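Local structure of purine phosphoribosyltransferase (Pyrococcus horikoshii, 1VDM) at residues Ala41-Leu44 / Ser45-Gly49; Gly96-Leu99 / Glu100-Glu104. The protein is probably a glycosyltransferase of the type I phosphoribosyltransferase family, expected to join purine bases to a phosphoribosyl group. One frame throughout, in Å; residues are numbered along the deposited sequence.

Contact 1: residues Ala41-Leu44 / Ser45-Gly49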
# COMPACT_ATOMS: atom_id res chain seq x y z
N ALA G 41 -8.43 -4.28 -32.39
CA ALA G 41 -9.12 -3.01 -32.60
C ALA G 41 -9.02 -2.07 -31.41
O ALA G 41 -8.59 -0.93 -31.55
CB ALA G 41 -10.59 -3.27 -32.93
N VAL G 42 -9.43 -2.55 -30.23
CA VAL G 42 -9.37 -1.75 -29.02
C VAL G 42 -7.94 -1.28 -28.77
O VAL G 42 -7.70 -0.10 -28.53
CB VAL G 42 -9.88 -2.55 -27.78
CG1 VAL G 42 -9.45 -1.88 -26.49
CG2 VAL G 42 -11.39 -2.63 -27.82
N ARG G 43 -6.99 -2.21 -28.82
CA ARG G 43 -5.59 -1.87 -28.61
C ARG G 43 -5.10 -0.81 -29.61
O ARG G 43 -4.43 0.15 -29.21
CB ARG G 43 -4.72 -3.13 -28.70
CG ARG G 43 -4.73 -3.97 -27.44
CD ARG G 43 -3.31 -4.14 -26.91
NE ARG G 43 -2.66 -2.83 -26.78
CZ ARG G 43 -1.35 -2.65 -26.70
NH1 ARG G 43 -0.53 -3.69 -26.71
NH2 ARG G 43 -0.86 -1.42 -26.61
N LEU G 44 -5.45 -0.97 -30.88
CA LEU G 44 -5.04 0.01 -31.89
C LEU G 44 -5.72 1.37 -31.66
O LEU G 44 -5.15 2.42 -31.97
CB LEU G 44 -5.35 -0.50 -33.30
CG LEU G 44 -4.45 -1.61 -33.87
CD1 LEU G 44 -5.02 -2.10 -35.20
CD2 LEU G 44 -3.03 -1.09 -34.05
N SER G 45 -6.93 1.34 -31.12
CA SER G 45 -7.64 2.59 -30.85
C SER G 45 -6.85 3.41 -29.83
O SER G 45 -6.75 4.63 -29.95
CB SER G 45 -9.03 2.30 -30.29
OG SER G 45 -9.72 3.51 -30.02
N HIS G 46 -6.29 2.73 -28.83
CA HIS G 46 -5.49 3.36 -27.78
C HIS G 46 -4.12 3.79 -28.32
O HIS G 46 -3.75 4.95 -28.21
CB HIS G 46 -5.30 2.39 -26.61
CG HIS G 46 -6.53 2.21 -25.76
ND1 HIS G 46 -6.93 3.14 -24.83
CD2 HIS G 46 -7.43 1.20 -25.70
CE1 HIS G 46 -8.03 2.72 -24.23
NE2 HIS G 46 -8.36 1.54 -24.74
N ILE G 47 -3.39 2.84 -28.90
CA ILE G 47 -2.05 3.09 -29.44
C ILE G 47 -1.95 4.20 -30.49
O ILE G 47 -0.90 4.81 -30.65
CB ILE G 47 -1.45 1.81 -30.06
CG1 ILE G 47 -1.48 0.66 -29.06
CG2 ILE G 47 -0.01 2.07 -30.48
CD1 ILE G 47 -0.87 -0.62 -29.58
N LEU G 48 -3.04 4.46 -31.20
CA LEU G 48 -3.02 5.48 -32.23
C LEU G 48 -3.64 6.82 -31.83
O LEU G 48 -4.13 7.56 -32.69
CB LEU G 48 -3.70 4.96 -33.50
CG LEU G 48 -3.03 3.77 -34.19
CD1 LEU G 48 -3.90 3.33 -35.36
CD2 LEU G 48 -1.64 4.15 -34.68
N GLY G 49 -3.62 7.14 -30.54
CA GLY G 49 -4.18 8.40 -30.09
C GLY G 49 -5.69 8.41 -29.88
O GLY G 49 -6.38 9.32 -30.33

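Contact 2: residues Gly96-Leu99 / Glu100-Glu104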
# COMPACT_ATOMS: atom_id res chain seq x y z
N GLY G 96 -12.16 -14.41 -46.36
CA GLY G 96 -12.39 -13.04 -46.77
C GLY G 96 -13.87 -12.77 -46.87
O GLY G 96 -14.32 -11.71 -47.29
N LYS G 97 -14.63 -13.78 -46.46
CA LYS G 97 -16.08 -13.71 -46.48
C LYS G 97 -16.58 -12.52 -45.67
O LYS G 97 -17.25 -11.63 -46.20
CB LYS G 97 -16.63 -15.03 -45.93
CG LYS G 97 -18.13 -15.22 -46.02
CD LYS G 97 -18.53 -16.53 -45.34
CE LYS G 97 -18.10 -16.55 -43.87
NZ LYS G 97 -18.41 -17.85 -43.19
N THR G 98 -16.24 -12.48 -44.39
CA THR G 98 -16.68 -11.41 -43.50
C THR G 98 -16.16 -10.04 -43.93
O THR G 98 -16.91 -9.06 -43.94
CB THR G 98 -16.22 -11.66 -42.05
OG1 THR G 98 -16.74 -12.92 -41.60
CG2 THR G 98 -16.74 -10.57 -41.14
N LEU G 99 -14.88 -9.98 -44.29
CA LEU G 99 -14.28 -8.73 -44.72
C LEU G 99 -14.99 -8.08 -45.90
O LEU G 99 -15.21 -6.87 -45.91
CB LEU G 99 -12.80 -8.93 -45.02
CG LEU G 99 -11.92 -9.01 -43.76
CD1 LEU G 99 -10.47 -9.28 -44.12
CD2 LEU G 99 -12.04 -7.71 -43.00
N GLU G 100 -15.36 -8.87 -46.91
CA GLU G 100 -16.05 -8.29 -48.06
C GLU G 100 -17.37 -7.64 -47.65
O GLU G 100 -17.73 -6.58 -48.15
CB GLU G 100 -16.29 -9.35 -49.14
CG GLU G 100 -15.01 -9.71 -49.90
CD GLU G 100 -15.24 -10.65 -51.07
OE1 GLU G 100 -14.25 -10.99 -51.75
OE2 GLU G 100 -16.41 -11.04 -51.31
N VAL G 101 -18.09 -8.28 -46.73
CA VAL G 101 -19.35 -7.71 -46.27
C VAL G 101 -19.09 -6.38 -45.56
O VAL G 101 -19.83 -5.42 -45.73
CB VAL G 101 -20.06 -8.65 -45.28
CG1 VAL G 101 -21.37 -8.04 -44.82
CG2 VAL G 101 -20.31 -10.00 -45.93
N VAL G 102 -18.02 -6.35 -44.76
CA VAL G 102 -17.65 -5.14 -44.02
C VAL G 102 -17.17 -4.01 -44.93
O VAL G 102 -17.41 -2.84 -44.65
CB VAL G 102 -16.56 -5.44 -42.96
CG1 VAL G 102 -16.17 -4.18 -42.24
CG2 VAL G 102 -17.07 -6.46 -41.98
N ILE G 103 -16.48 -4.35 -46.02
CA ILE G 103 -16.00 -3.33 -46.93
C ILE G 103 -17.17 -2.68 -47.66
O ILE G 103 -17.06 -1.55 -48.14
CB ILE G 103 -15.02 -3.91 -47.97
CG1 ILE G 103 -13.81 -4.50 -47.25
CG2 ILE G 103 -14.56 -2.82 -48.92
CD1 ILE G 103 -12.79 -5.12 -48.17
N GLU G 104 -18.29 -3.38 -47.72
CA GLU G 104 -19.48 -2.85 -48.38
C GLU G 104 -20.29 -1.94 -47.46
O GLU G 104 -20.99 -1.04 -47.92
CB GLU G 104 -20.37 -4.00 -48.88
CG GLU G 104 -19.92 -4.61 -50.20
CD GLU G 104 -20.20 -3.70 -51.39
OE1 GLU G 104 -19.68 -3.98 -52.49
OE2 GLU G 104 -20.95 -2.71 -51.22

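Contact 1: residues Ala41-Leu44 / Ser45-Gly49
The Arg43 guanidinium carries Ile47 over one of its faces. Ile47 CD1 does the touching, 3.1 Å from Arg43 NH2 and nearer to that branch than to CZ. The two side chains cross obliquely. The arginine chain is bent at its second and third torsions (chi3 52°), and this folds the guanidinium back along the helix toward the next turn. The His46 ring meets Val42 at its edge. There Val42 CG1 lies in the ring plane, 3.8 Å from His46 CD2. The two side chains run side by side and point the same way. Val42 CG1 is trans to the backbone N (chi1 163°), on the side where the imidazole lies.

The turns beneath are helical. Ile47 N gives a nearly straight bond of 2.9 Å to Arg43 O. Leu48 N bonds to Leu44 O at 3.0 Å, and Leu48 is the first residue to leave helical angles.

Arg43 NH1 forms a salt bridge with Asp12. With an alanine in place of Arg43, Asp12 would probably lose its ionic mate and Ile47 CD1 the flat group it packs on. Ser45 OG is hydrogen-bonded to Ile51 O.

The contact forms the end of helix 38-47, which crosses from strand 29-33 to strand 53-61 in a beta-alpha-beta unit. Arg43 and Ile47 pack on helix 8-23. Val42 and Ser45 pack on Leu53 of strand 53-61, and Leu44 on Val89 of strand 85-90. A second subunit also lies close, with its Leu38 on Val42 and its Trp144 on Arg43.

Contact 2: residues Gly96-Leu99 / Glu100-Glu104
Gly96 and Glu100 meet in the first turn of helix 97-107. The chain leading into this turn matches the phosphoribosyl pyrophosphate-binding motif of type I phosphoribosyltransferases, and Gly96 is the N-cap.

Backbone bonds come first. At the start of the helix, beside the Gly96 N-cap, Lys97 N is hydrogen-bonded to Thr95 OG1. Glu100 N binds Gly96 O at 3.0 Å. The Val101 N to Lys97 O bond is weak. Val102 N reaches Thr98 O at 3.0 Å, in the carbonyl plane.

Between apolar side chains there is one contact: Thr98 CG2 and Val102 CG2 are 4.2 Å apart. Both residues pack on Val33 and Val58, and Leu99 and Val102 on Ile88, so this side of the helix faces the central sheet.

The polar ends are held from outside the turn. Lys97 makes a cation-pi contact with Phe60. Glu100 OE1 is hydrogen-bonded to Ser126 OG, while its chain runs extended beyond CG.

Side-chain carbons also lie against carbonyl oxygens of the preceding turn. Val102 CG2 sits 3.3 Å from Thr98 O. The first torsion of Glu100 (chi1 -75°) swings CG beside its own backbone N, and there Glu100 CG comes within 3.4 Å of Gly96 O.

In the fold
Both contacts are turns of helices beside the same central sheet, about 22 Å apart between centres and on opposite sides of the chain's centre. They do not touch. They share strands 53-61 and 85-90 but use different residues: contact 1 packs on Leu53 and Val89, contact 2 on Val58 and Ile88. Contact 1 is buried. It lies at the end of its helix, between helix 8-23, the sheet and neighbouring subunits, and its charged arginine is paired in that setting. Contact 2 is partly buried and opens its helix. Its sheet side is apolar, Lys97 and Glu100 are exposed, and no other chain of the assembly touches it.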